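Local coordinates for Lmo0740 protein (Listeria monocytogenes, PDB 4RFA), which probably acts as a Crp-family transcription regulator, with a cyclic nucleotide-binding-like beta domain joined to a helix-turn-helix DNA-binding domain, at residues 51-57 and 76-82; 151-155 and 203-209. Numbering follows the deposited sequence.

Contact 1. Residues 51-57 and 76-82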
ATOM      1  N   PHE A  51       7.057 -11.051  10.146  1.00 57.61           N
ATOM      2  CA  PHE A  51       6.246 -12.288  10.185  1.00 55.49           C
ATOM      3  C   PHE A  51       5.969 -12.812   8.789  1.00 53.26           C
ATOM      4  O   PHE A  51       5.492 -12.095   7.964  1.00 55.94           O
ATOM      5  CB  PHE A  51       4.894 -12.033  10.886  1.00 54.35           C
ATOM      6  CG  PHE A  51       5.040 -11.522  12.272  1.00 55.02           C
ATOM      7  CD1 PHE A  51       5.364 -10.187  12.501  1.00 60.20           C
ATOM      8  CD2 PHE A  51       4.903 -12.354  13.342  1.00 56.04           C
ATOM      9  CE1 PHE A  51       5.568  -9.716  13.796  1.00 61.64           C
ATOM     10  CE2 PHE A  51       5.088 -11.899  14.629  1.00 56.79           C
ATOM     11  CZ  PHE A  51       5.428 -10.584  14.862  1.00 61.95           C
ATOM     12  N   PHE A  52       6.286 -14.069   8.521  1.00 55.63           N
ATOM     13  CA  PHE A  52       5.927 -14.686   7.241  1.00 57.57           C
ATOM     14  C   PHE A  52       4.858 -15.734   7.332  1.00 54.28           C
ATOM     15  O   PHE A  52       5.022 -16.738   8.048  1.00 56.13           O
ATOM     16  CB  PHE A  52       7.146 -15.377   6.655  1.00 69.58           C
ATOM     17  CG  PHE A  52       7.977 -14.480   5.851  1.00 77.98           C
ATOM     18  CD1 PHE A  52       7.572 -14.130   4.571  1.00 86.43           C
ATOM     19  CD2 PHE A  52       9.132 -13.937   6.378  1.00 84.99           C
ATOM     20  CE1 PHE A  52       8.329 -13.259   3.812  1.00 95.50           C
ATOM     21  CE2 PHE A  52       9.901 -13.068   5.628  1.00 91.62           C
ATOM     22  CZ  PHE A  52       9.503 -12.730   4.341  1.00 97.55           C
ATOM     23  N   ILE A  53       3.802 -15.568   6.556  1.00 53.74           N
ATOM     24  CA  ILE A  53       2.715 -16.542   6.548  1.00 54.80           C
ATOM     25  C   ILE A  53       3.149 -17.657   5.621  1.00 57.16           C
ATOM     26  O   ILE A  53       3.553 -17.403   4.486  1.00 51.53           O
ATOM     27  CB  ILE A  53       1.416 -15.960   6.022  1.00 54.52           C
ATOM     28  CG1 ILE A  53       1.105 -14.623   6.689  1.00 61.91           C
ATOM     29  CG2 ILE A  53       0.294 -16.983   6.115  1.00 54.76           C
ATOM     30  CD1 ILE A  53       1.420 -14.493   8.150  1.00 62.82           C
ATOM     31  N   VAL A  54       3.113 -18.884   6.110  1.00 59.77           N
ATOM     32  CA  VAL A  54       3.474 -20.025   5.257  1.00 64.13           C
ATOM     33  C   VAL A  54       2.231 -20.767   4.826  1.00 56.03           C
ATOM     34  O   VAL A  54       2.210 -21.335   3.752  1.00 62.97           O
ATOM     35  CB  VAL A  54       4.513 -20.980   5.887  1.00 67.75           C
ATOM     36  CG1 VAL A  54       5.760 -20.220   6.296  1.00 72.35           C
ATOM     37  CG2 VAL A  54       3.930 -21.702   7.072  1.00 72.97           C
ATOM     38  N   GLU A  55       1.174 -20.737   5.619  1.00 52.86           N
ATOM     39  CA  GLU A  55      -0.072 -21.308   5.134  1.00 54.14           C
ATOM     40  C   GLU A  55      -1.272 -20.676   5.783  1.00 50.46           C
ATOM     41  O   GLU A  55      -1.181 -20.169   6.897  1.00 50.39           O
ATOM     42  CB  GLU A  55      -0.074 -22.833   5.351  1.00 62.26           C
ATOM     43  CG  GLU A  55      -0.083 -23.265   6.782  1.00 65.46           C
ATOM     44  CD  GLU A  55      -0.064 -24.801   6.959  1.00 76.14           C
ATOM     45  OE1 GLU A  55       0.763 -25.491   6.319  1.00 72.89           O
ATOM     46  OE2 GLU A  55      -0.877 -25.312   7.769  1.00 72.19           O
ATOM     47  N   GLY A  56      -2.407 -20.710   5.093  1.00 51.42           N
ATOM     48  CA  GLY A  56      -3.641 -20.082   5.589  1.00 49.65           C
ATOM     49  C   GLY A  56      -3.827 -18.602   5.215  1.00 47.42           C
ATOM     50  O   GLY A  56      -2.961 -17.988   4.596  1.00 46.85           O
ATOM     51  N   TYR A  57      -4.957 -18.033   5.641  1.00 45.79           N
ATOM     52  CA  TYR A  57      -5.391 -16.713   5.210  1.00 46.22           C
ATOM     53  C   TYR A  57      -5.888 -15.948   6.399  1.00 45.17           C
ATOM     54  O   TYR A  57      -6.467 -16.502   7.328  1.00 47.30           O
ATOM     55  CB  TYR A  57      -6.506 -16.827   4.152  1.00 45.75           C
ATOM     56  CG  TYR A  57      -6.024 -17.443   2.856  1.00 47.41           C
ATOM     57  CD1 TYR A  57      -6.025 -18.809   2.647  1.00 54.99           C
ATOM     58  CD2 TYR A  57      -5.557 -16.648   1.850  1.00 49.12           C
ATOM     59  CE1 TYR A  57      -5.569 -19.349   1.446  1.00 56.89           C
ATOM     60  CE2 TYR A  57      -5.102 -17.161   0.680  1.00 48.97           C
ATOM     61  CZ  TYR A  57      -5.097 -18.513   0.481  1.00 55.50           C
ATOM     62  OH  TYR A  57      -4.637 -18.971  -0.724  1.00 57.49           O
ATOM     63  N   VAL A  76      -4.517 -11.279   3.944  1.00 45.67           N
ATOM     64  CA  VAL A  76      -3.140 -11.687   4.156  1.00 45.70           C
ATOM     65  C   VAL A  76      -3.044 -13.091   3.591  1.00 46.97           C
ATOM     66  O   VAL A  76      -3.791 -13.972   4.008  1.00 43.72           O
ATOM     67  CB  VAL A  76      -2.916 -11.797   5.668  1.00 49.66           C
ATOM     68  CG1 VAL A  76      -1.582 -12.472   6.013  1.00 54.63           C
ATOM     69  CG2 VAL A  76      -3.083 -10.429   6.276  1.00 51.81           C
ATOM     70  N   LEU A  77      -2.121 -13.287   2.666  1.00 41.81           N
ATOM     71  CA  LEU A  77      -1.937 -14.523   1.929  1.00 43.45           C
ATOM     72  C   LEU A  77      -0.663 -15.250   2.352  1.00 44.00           C
ATOM     73  O   LEU A  77       0.245 -14.634   2.912  1.00 43.47           O
ATOM     74  CB  LEU A  77      -1.817 -14.207   0.425  1.00 42.65           C
ATOM     75  CG  LEU A  77      -2.739 -13.099  -0.046  1.00 42.81           C
ATOM     76  CD1 LEU A  77      -2.521 -12.747  -1.514  1.00 45.46           C
ATOM     77  CD2 LEU A  77      -4.199 -13.478   0.169  1.00 45.22           C
ATOM     78  N   PRO A  78      -0.601 -16.570   2.088  1.00 44.74           N
ATOM     79  CA  PRO A  78       0.638 -17.310   2.204  1.00 46.82           C
ATOM     80  C   PRO A  78       1.754 -16.594   1.461  1.00 48.60           C
ATOM     81  O   PRO A  78       1.527 -16.104   0.353  1.00 55.98           O
ATOM     82  CB  PRO A  78       0.301 -18.683   1.556  1.00 53.28           C
ATOM     83  CG  PRO A  78      -1.173 -18.830   1.693  1.00 51.93           C
ATOM     84  CD  PRO A  78      -1.665 -17.393   1.484  1.00 50.11           C
ATOM     85  N   TYR A  79       2.910 -16.472   2.105  1.00 64.04           N
ATOM     86  CA  TYR A  79       4.128 -15.812   1.587  1.00 65.10           C
ATOM     87  C   TYR A  79       4.164 -14.299   1.695  1.00 64.34           C
ATOM     88  O   TYR A  79       5.151 -13.680   1.283  1.00 60.99           O
ATOM     89  CB  TYR A  79       4.458 -16.273   0.161  1.00 73.23           C
ATOM     90  CG  TYR A  79       4.354 -17.770   0.043  1.00 80.03           C
ATOM     91  CD1 TYR A  79       5.151 -18.585   0.836  1.00 86.98           C
ATOM     92  CD2 TYR A  79       3.428 -18.372  -0.803  1.00 83.88           C
ATOM     93  CE1 TYR A  79       5.060 -19.961   0.781  1.00 89.93           C
ATOM     94  CE2 TYR A  79       3.327 -19.754  -0.869  1.00 92.02           C
ATOM     95  CZ  TYR A  79       4.149 -20.542  -0.072  1.00 94.21           C
ATOM     96  OH  TYR A  79       4.075 -21.918  -0.107  1.00103.93           O
ATOM     97  N   ASN A  80       3.129 -13.694   2.276  1.00 58.84           N
ATOM     98  CA  ASN A  80       3.199 -12.292   2.685  1.00 54.88           C
ATOM     99  C   ASN A  80       4.093 -12.039   3.878  1.00 56.07           C
ATOM    100  O   ASN A  80       4.218 -12.880   4.795  1.00 55.51           O
ATOM    101  CB  ASN A  80       1.801 -11.733   3.049  1.00 58.50           C
ATOM    102  CG  ASN A  80       0.875 -11.598   1.853  1.00 54.74           C
ATOM    103  OD1 ASN A  80      -0.311 -11.378   2.006  1.00 53.98           O
ATOM    104  ND2 ASN A  80       1.404 -11.758   0.668  1.00 56.77           N
ATOM    105  N   VAL A  81       4.773 -10.897   3.850  1.00 54.38           N
ATOM    106  CA  VAL A  81       5.507 -10.411   5.020  1.00 61.45           C
ATOM    107  C   VAL A  81       4.538  -9.569   5.841  1.00 59.01           C
ATOM    108  O   VAL A  81       3.716  -8.929   5.244  1.00 62.57           O
ATOM    109  CB  VAL A  81       6.711  -9.534   4.626  1.00 62.14           C
ATOM    110  CG1 VAL A  81       7.674  -9.429   5.773  1.00 62.87           C
ATOM    111  CG2 VAL A  81       7.442 -10.137   3.459  1.00 69.44           C
ATOM    112  N   LEU A  82       4.613  -9.596   7.175  1.00 55.35           N
ATOM    113  CA  LEU A  82       3.690  -8.848   8.047  1.00 53.89           C
ATOM    114  C   LEU A  82       4.499  -8.168   9.122  1.00 57.53           C
ATOM    115  O   LEU A  82       5.671  -8.533   9.433  1.00 53.17           O
ATOM    116  CB  LEU A  82       2.664  -9.732   8.770  1.00 56.83           C
ATOM    117  CG  LEU A  82       1.266 -10.062   8.292  1.00 53.97           C
ATOM    118  CD1 LEU A  82       0.557 -11.006   9.226  1.00 53.03           C
ATOM    119  CD2 LEU A  82       0.382  -8.846   8.115  1.00 57.95           C
TER
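Strand 49-55 and the short strand 81-82 run antiparallel. F51 and L82 form a hydrogen-bonded pair: F51 N to L82 O is 3.0 Å and L82 N to F51 O is 2.8 Å. F52 and V81 follow as a non-hydrogen-bonded pair, with CA atoms 4.8 Å apart. Two more bonds carry the pairing into the turn, I53 N to N80 O at 3.2 Å and Y79 N to I53 O at 2.6 Å. The second segment reverses direction in a type II turn from L77 to N80, closed by N80 N to L77 O at 3.1 Å. Y79, at its third position, has positive phi. The N80 side chain braces the turn from within, as OD1 accepts L77 N at 2.7 Å. Beyond I53, V54 and E55 both face M105 of strand 103-110, a classic beta bulge.

The side chains pack on both faces of the sheet. F52 CE1 lies 3.3 Å from V81 CG2; V81 also meets helix 126-143. On the other face, F51 CB and L82 CB are 3.8 Å apart. I53 points toward the second segment, with CG1 3.5 Å from V76 CG1 and CD1 3.7 Å from L82 CD1. Past G56, P78 CD sits over the Y57 ring in a CH-pi contact, 4.0 Å from the centroid.

The contact joins two antiparallel sheets, since strand 58-62 follows Y57 and strand 72-76 ends at V76. This is consistent with the beta-roll of a Crp-type cyclic nucleotide-binding domain.

Contact 2. Residues 151-155 and 203-209; sequences KERIY and ELVEEEF
L204, on the last turn of helix 194-206, is the apolar centre; its CA is 8.2 Å from that of Y155. Its CA-to-CB bond points sideways, but its methyls reach helical residues 151-155, at the start of helix 150-165. With chi1 -99° and chi2 p, its CG sits over the Y155 ring, 4.1 Å from the centroid, a CH-pi contact. L204 CD2 reaches I154 CG2 (chi1 t) at 3.9 Å. The Y155 ring, at chi1 -91°, turns its edge to the face of F209 (chi1 t): T-shaped, centroids 4.6 Å apart, planes at 73°.

Helix 194-206 ends after E206 in a Schellman motif; E208 has phi 64°, with F209 N to L204 O and E208 N to V205 O both 2.9 Å.

At the polar edge K151 (chi1 t, chi2 94°, chi3 t, chi4 m) forms two salt bridges: NZ to E203 OE1 (3.1 Å) and E207 OE2 (2.9 Å). This is helix-to-helix packing in the C-terminal domain, consistent with the winged helix-turn-helix of Crp regulators.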
ATOM      1  N   LYS A 151     -21.594  -2.132  -7.327  1.00 47.12           N
ATOM      2  CA  LYS A 151     -21.523  -3.068  -8.445  1.00 52.39           C
ATOM      3  C   LYS A 151     -20.166  -3.088  -9.082  1.00 49.44           C
ATOM      4  O   LYS A 151     -19.612  -4.135  -9.414  1.00 48.05           O
ATOM      5  CB  LYS A 151     -22.567  -2.697  -9.510  1.00 57.55           C
ATOM      6  CG  LYS A 151     -22.501  -3.537 -10.791  1.00 60.53           C
ATOM      7  CD  LYS A 151     -23.448  -4.722 -10.767  1.00 64.71           C
ATOM      8  CE  LYS A 151     -23.407  -5.542 -12.059  1.00 64.87           C
ATOM      9  NZ  LYS A 151     -24.251  -4.999 -13.135  1.00 66.10           N
ATOM     10  N   GLU A 152     -19.624  -1.918  -9.315  1.00 51.57           N
ATOM     11  CA  GLU A 152     -18.269  -1.877  -9.816  1.00 47.50           C
ATOM     12  C   GLU A 152     -17.295  -2.488  -8.847  1.00 40.13           C
ATOM     13  O   GLU A 152     -16.360  -3.134  -9.258  1.00 41.18           O
ATOM     14  CB  GLU A 152     -17.878  -0.441 -10.082  1.00 53.12           C
ATOM     15  CG  GLU A 152     -18.697   0.187 -11.197  1.00 57.08           C
ATOM     16  CD  GLU A 152     -18.400   1.652 -11.296  1.00 60.32           C
ATOM     17  OE1 GLU A 152     -18.509   2.362 -10.261  1.00 59.46           O
ATOM     18  OE2 GLU A 152     -17.992   2.063 -12.383  1.00 64.46           O
ATOM     19  N   ARG A 153     -17.486  -2.263  -7.552  1.00 38.57           N
ATOM     20  CA  ARG A 153     -16.584  -2.844  -6.569  1.00 39.21           C
ATOM     21  C   ARG A 153     -16.599  -4.367  -6.531  1.00 40.76           C
ATOM     22  O   ARG A 153     -15.563  -5.000  -6.350  1.00 37.76           O
ATOM     23  CB  ARG A 153     -16.917  -2.313  -5.188  1.00 40.43           C
ATOM     24  CG  ARG A 153     -16.599  -0.841  -5.060  1.00 41.94           C
ATOM     25  CD  ARG A 153     -16.410  -0.352  -3.653  1.00 39.80           C
ATOM     26  NE  ARG A 153     -17.546  -0.562  -2.751  1.00 40.77           N
ATOM     27  CZ  ARG A 153     -18.550   0.288  -2.547  1.00 43.79           C
ATOM     28  NH1 ARG A 153     -18.658   1.432  -3.244  1.00 45.75           N
ATOM     29  NH2 ARG A 153     -19.459  -0.010  -1.626  1.00 45.45           N
ATOM     30  N   ILE A 154     -17.769  -4.973  -6.707  1.00 41.50           N
ATOM     31  CA  ILE A 154     -17.854  -6.425  -6.588  1.00 37.71           C
ATOM     32  C   ILE A 154     -17.115  -7.119  -7.731  1.00 37.55           C
ATOM     33  O   ILE A 154     -16.451  -8.147  -7.535  1.00 37.99           O
ATOM     34  CB  ILE A 154     -19.320  -6.896  -6.457  1.00 42.33           C
ATOM     35  CG1 ILE A 154     -19.362  -8.367  -6.042  1.00 46.07           C
ATOM     36  CG2 ILE A 154     -20.124  -6.682  -7.735  1.00 47.68           C
ATOM     37  CD1 ILE A 154     -20.756  -8.843  -5.745  1.00 52.21           C
ATOM     38  N   TYR A 155     -17.206  -6.568  -8.934  1.00 38.62           N
ATOM     39  CA  TYR A 155     -16.391  -7.112 -10.034  1.00 40.64           C
ATOM     40  C   TYR A 155     -14.926  -7.045  -9.715  1.00 42.22           C
ATOM     41  O   TYR A 155     -14.195  -7.992  -9.948  1.00 43.15           O
ATOM     42  CB  TYR A 155     -16.644  -6.302 -11.310  1.00 47.58           C
ATOM     43  CG  TYR A 155     -17.781  -6.857 -12.186  1.00 46.57           C
ATOM     44  CD1 TYR A 155     -17.573  -7.991 -12.945  1.00 51.31           C
ATOM     45  CD2 TYR A 155     -19.015  -6.237 -12.271  1.00 50.44           C
ATOM     46  CE1 TYR A 155     -18.555  -8.514 -13.776  1.00 52.62           C
ATOM     47  CE2 TYR A 155     -20.007  -6.734 -13.119  1.00 52.46           C
ATOM     48  CZ  TYR A 155     -19.764  -7.896 -13.845  1.00 53.51           C
ATOM     49  OH  TYR A 155     -20.678  -8.468 -14.684  1.00 63.06           O
ATOM     50  N   GLU A 203     -27.056 -10.446 -10.418  1.00 51.97           N
ATOM     51  CA  GLU A 203     -26.716  -9.759 -11.658  1.00 51.92           C
ATOM     52  C   GLU A 203     -25.471 -10.372 -12.306  1.00 48.89           C
ATOM     53  O   GLU A 203     -25.462 -10.604 -13.493  1.00 51.89           O
ATOM     54  CB  GLU A 203     -26.525  -8.276 -11.419  1.00 57.28           C
ATOM     55  CG  GLU A 203     -27.798  -7.536 -11.050  1.00 65.57           C
ATOM     56  CD  GLU A 203     -27.505  -6.077 -10.728  1.00 71.60           C
ATOM     57  OE1 GLU A 203     -26.942  -5.375 -11.589  1.00 72.36           O
ATOM     58  OE2 GLU A 203     -27.815  -5.633  -9.608  1.00 76.94           O
ATOM     59  N   LEU A 204     -24.445 -10.642 -11.510  1.00 46.29           N
ATOM     60  CA  LEU A 204     -23.197 -11.196 -11.999  1.00 46.35           C
ATOM     61  C   LEU A 204     -23.381 -12.598 -12.604  1.00 49.09           C
ATOM     62  O   LEU A 204     -22.667 -12.989 -13.514  1.00 48.42           O
ATOM     63  CB  LEU A 204     -22.143 -11.220 -10.866  1.00 43.75           C
ATOM     64  CG  LEU A 204     -21.095 -10.030 -10.860  1.00 47.51           C
ATOM     65  CD1 LEU A 204     -21.754  -8.675 -10.881  1.00 48.41           C
ATOM     66  CD2 LEU A 204     -20.149 -10.123  -9.669  1.00 46.51           C
ATOM     67  N   VAL A 205     -24.327 -13.364 -12.085  1.00 53.31           N
ATOM     68  CA  VAL A 205     -24.630 -14.666 -12.695  1.00 57.94           C
ATOM     69  C   VAL A 205     -25.374 -14.423 -13.999  1.00 56.46           C
ATOM     70  O   VAL A 205     -25.001 -14.998 -14.997  1.00 54.88           O
ATOM     71  CB  VAL A 205     -25.297 -15.695 -11.740  1.00 65.26           C
ATOM     72  CG1 VAL A 205     -26.342 -15.061 -10.865  1.00 70.93           C
ATOM     73  CG2 VAL A 205     -25.932 -16.874 -12.500  1.00 63.68           C
ATOM     74  N   GLU A 206     -26.309 -13.473 -14.034  1.00 59.39           N
ATOM     75  CA  GLU A 206     -27.042 -13.155 -15.275  1.00 58.74           C
ATOM     76  C   GLU A 206     -26.071 -12.695 -16.339  1.00 60.25           C
ATOM     77  O   GLU A 206     -26.185 -13.084 -17.492  1.00 58.82           O
ATOM     78  CB  GLU A 206     -28.161 -12.130 -15.038  1.00 63.76           C
ATOM     79  CG  GLU A 206     -29.242 -12.693 -14.098  1.00 75.01           C
ATOM     80  CD  GLU A 206     -30.207 -11.679 -13.463  1.00 81.78           C
ATOM     81  OE1 GLU A 206     -29.855 -10.474 -13.319  1.00 78.85           O
ATOM     82  OE2 GLU A 206     -31.322 -12.133 -13.058  1.00 79.49           O
ATOM     83  N   GLU A 207     -25.053 -11.934 -15.940  1.00 54.54           N
ATOM     84  CA  GLU A 207     -24.064 -11.456 -16.876  1.00 54.13           C
ATOM     85  C   GLU A 207     -22.957 -12.463 -17.194  1.00 55.27           C
ATOM     86  O   GLU A 207     -21.985 -12.140 -17.862  1.00 54.88           O
ATOM     87  CB  GLU A 207     -23.469 -10.193 -16.298  1.00 52.69           C
ATOM     88  CG  GLU A 207     -24.503  -9.092 -16.129  1.00 55.87           C
ATOM     89  CD  GLU A 207     -23.976  -7.925 -15.314  1.00 59.67           C
ATOM     90  OE1 GLU A 207     -22.856  -8.025 -14.758  1.00 54.51           O
ATOM     91  OE2 GLU A 207     -24.674  -6.899 -15.238  1.00 60.87           O
ATOM     92  N   GLU A 208     -23.086 -13.671 -16.667  1.00 57.26           N
ATOM     93  CA  GLU A 208     -22.158 -14.768 -16.933  1.00 55.66           C
ATOM     94  C   GLU A 208     -20.762 -14.522 -16.435  1.00 57.32           C
ATOM     95  O   GLU A 208     -19.834 -15.183 -16.859  1.00 61.37           O
ATOM     96  CB  GLU A 208     -22.170 -15.175 -18.393  1.00 59.22           C
ATOM     97  CG  GLU A 208     -23.586 -15.500 -18.857  1.00 60.55           C
ATOM     98  CD  GLU A 208     -23.670 -16.229 -20.176  1.00 62.08           C
ATOM     99  OE1 GLU A 208     -22.669 -16.834 -20.594  1.00 65.77           O
ATOM    100  OE2 GLU A 208     -24.765 -16.215 -20.779  1.00 57.84           O
ATOM    101  N   PHE A 209     -20.608 -13.615 -15.476  1.00 57.28           N
ATOM    102  CA  PHE A 209     -19.324 -13.468 -14.780  1.00 55.99           C
ATOM    103  C   PHE A 209     -19.101 -14.613 -13.801  1.00 56.57           C
ATOM    104  O   PHE A 209     -18.019 -15.217 -13.716  1.00 60.48           O
ATOM    105  CB  PHE A 209     -19.303 -12.147 -14.024  1.00 55.08           C
ATOM    106  CG  PHE A 209     -17.965 -11.816 -13.421  1.00 57.69           C
ATOM    107  CD1 PHE A 209     -16.937 -11.336 -14.213  1.00 61.01           C
ATOM    108  CD2 PHE A 209     -17.743 -11.961 -12.063  1.00 57.58           C
ATOM    109  CE1 PHE A 209     -15.718 -10.999 -13.662  1.00 61.43           C
ATOM    110  CE2 PHE A 209     -16.507 -11.643 -11.501  1.00 62.33           C
ATOM    111  CZ  PHE A 209     -15.491 -11.162 -12.300  1.00 57.09           C
TER

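Contact 1 closes before contact 2 opens along the chain. Their centres are about 29 Å apart and their nearest atoms about 15 Å, so they do not touch. Contact 1 lies in the N-terminal beta domain, near the centre of the chain. Contact 2 lies in the C-terminal domain, about 23 Å from that centre. Helix 126-143 comes between them in sequence and packs on V81. Helix 150-165 links them more directly: its start carries K151 to Y155, while M165 at its far end touches Y57 and L77. This helix thus spans from one domain to the other, consistent with the two-domain plan of Crp-type regulators.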